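Local atomic coordinates of PAN2-PAN3 deadenylation complex catalytic subunit pan2 (Neurospora crassa, PDB entry 4CZW), a protein that probably shortens the poly(A) tails of mRNA as the catalytic, metal-dependent exonuclease subunit of the PAN2-PAN3 deadenylation complex. Residues 58-63 with 264-269. Residues are numbered along the deposited sequence; the frame is centred on the assembly and turned at random.
Sequences HYTPLL and PAVLAL
Carbon-to-carbon contacts join the start of helix 61-71 and its N-cap residue T60 to the start of strand 266-270 and the preceding A265 in the pseudo-UCH (USP-like) domain; no hydrogen bond crosses between 58-63 and 264-269. V266 is central, its two methyls dividing the partners. V266 CG2, on the side of the backbone N, lies 3.7 Å from L62 CB. L62 runs alongside V266 in the opposite sense, and its extended chi2 (179°) puts L62 CD1 3.7 Å from A265 CB. The other methyl of V266, CG1, is set anti to the backbone N (chi1 175°) and faces L63, which comes in at a slant, L63 CG 4.1 Å from V266 CG1. T60 adds a looser touch, its CG2 4.4 Å from V266 CG1.

Replacing L63 by an alanine would remove the branched end lying against both V266 methyls and would probably loosen the packing here and against L180 of helix 172-180.

The T60 hydroxyl turns elsewhere, OG1 bonding to V56 O in the preceding helix, while the backbones of A265 and V266 pair with helix 172-180 and, for A265, also with strand 385-394. With all five touching residues buried and only carbon atoms meeting, this interface probably depends on close fit and exclusion of water rather than on directional bonds, within the interior of the pseudo-UCH domain, which serves as a scaffold for interactions in the complex.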
# COMPACT_ATOMS: atom_id res chain seq x y z
N HIS A 58 -5.95 2.65 -2.50
CA HIS A 58 -5.02 3.71 -2.87
C HIS A 58 -5.70 4.85 -3.61
O HIS A 58 -5.36 6.02 -3.42
CB HIS A 58 -3.88 3.15 -3.72
CG HIS A 58 -2.98 4.20 -4.29
ND1 HIS A 58 -3.00 4.55 -5.62
CD2 HIS A 58 -2.05 4.99 -3.71
CE1 HIS A 58 -2.12 5.50 -5.84
NE2 HIS A 58 -1.52 5.79 -4.70
N TYR A 59 -6.65 4.51 -4.47
CA TYR A 59 -7.36 5.51 -5.25
C TYR A 59 -8.63 5.96 -4.53
O TYR A 59 -9.53 6.54 -5.13
CB TYR A 59 -7.69 4.98 -6.65
CG TYR A 59 -6.45 4.78 -7.50
CD1 TYR A 59 -5.87 5.84 -8.17
CD2 TYR A 59 -5.86 3.53 -7.61
CE1 TYR A 59 -4.74 5.66 -8.95
CE2 TYR A 59 -4.73 3.34 -8.38
CZ TYR A 59 -4.17 4.41 -9.05
OH TYR A 59 -3.05 4.23 -9.82
N THR A 60 -8.68 5.67 -3.23
CA THR A 60 -9.71 6.22 -2.35
C THR A 60 -9.08 7.34 -1.54
O THR A 60 -8.42 7.08 -0.53
CB THR A 60 -10.29 5.15 -1.41
OG1 THR A 60 -10.72 4.01 -2.18
CG2 THR A 60 -11.48 5.71 -0.64
N PRO A 61 -9.27 8.59 -1.99
CA PRO A 61 -8.63 9.80 -1.46
C PRO A 61 -8.58 9.88 0.07
O PRO A 61 -7.55 10.25 0.63
CB PRO A 61 -9.50 10.93 -2.02
CG PRO A 61 -9.99 10.38 -3.32
CD PRO A 61 -10.21 8.91 -3.08
N LEU A 62 -9.68 9.53 0.72
CA LEU A 62 -9.74 9.58 2.18
C LEU A 62 -8.84 8.52 2.82
O LEU A 62 -8.29 8.73 3.90
CB LEU A 62 -11.18 9.40 2.66
CG LEU A 62 -12.11 10.59 2.40
CD1 LEU A 62 -13.51 10.29 2.90
CD2 LEU A 62 -11.56 11.85 3.05
N LEU A 63 -8.70 7.38 2.15
CA LEU A 63 -7.86 6.30 2.66
C LEU A 63 -6.38 6.59 2.43
O LEU A 63 -5.55 6.33 3.30
CB LEU A 63 -8.24 4.97 2.01
CG LEU A 63 -9.58 4.36 2.43
CD1 LEU A 63 -9.78 3.01 1.77
CD2 LEU A 63 -9.65 4.24 3.94
N PRO A 264 -20.24 5.71 7.56
CA PRO A 264 -18.84 6.14 7.40
C PRO A 264 -18.61 6.94 6.12
O PRO A 264 -19.34 6.78 5.15
CB PRO A 264 -18.08 4.81 7.35
CG PRO A 264 -19.07 3.82 6.85
CD PRO A 264 -20.38 4.25 7.45
N ALA A 265 -17.59 7.79 6.14
CA ALA A 265 -17.21 8.57 4.96
C ALA A 265 -16.66 7.64 3.88
O ALA A 265 -16.83 7.89 2.69
CB ALA A 265 -16.19 9.63 5.33
N VAL A 266 -16.00 6.57 4.32
CA VAL A 266 -15.53 5.53 3.41
C VAL A 266 -16.39 4.28 3.59
O VAL A 266 -16.40 3.68 4.66
CB VAL A 266 -14.05 5.18 3.66
CG1 VAL A 266 -13.63 4.01 2.78
CG2 VAL A 266 -13.17 6.39 3.40
N LEU A 267 -17.11 3.91 2.54
CA LEU A 267 -18.06 2.80 2.63
C LEU A 267 -17.55 1.54 1.93
O LEU A 267 -17.71 1.38 0.72
CB LEU A 267 -19.40 3.22 2.03
CG LEU A 267 -20.57 2.26 2.21
CD1 LEU A 267 -20.88 2.05 3.68
CD2 LEU A 267 -21.81 2.76 1.47
N ALA A 268 -16.93 0.65 2.70
CA ALA A 268 -16.47 -0.63 2.18
C ALA A 268 -17.57 -1.67 2.29
O ALA A 268 -18.21 -1.81 3.34
CB ALA A 268 -15.22 -1.08 2.93
N LEU A 269 -17.80 -2.41 1.21
CA LEU A 269 -18.91 -3.36 1.16
C LEU A 269 -18.48 -4.74 0.67
O LEU A 269 -17.83 -4.87 -0.37
CB LEU A 269 -20.02 -2.82 0.26
CG LEU A 269 -20.63 -1.48 0.65
CD1 LEU A 269 -21.63 -1.02 -0.41
CD2 LEU A 269 -21.30 -1.57 2.01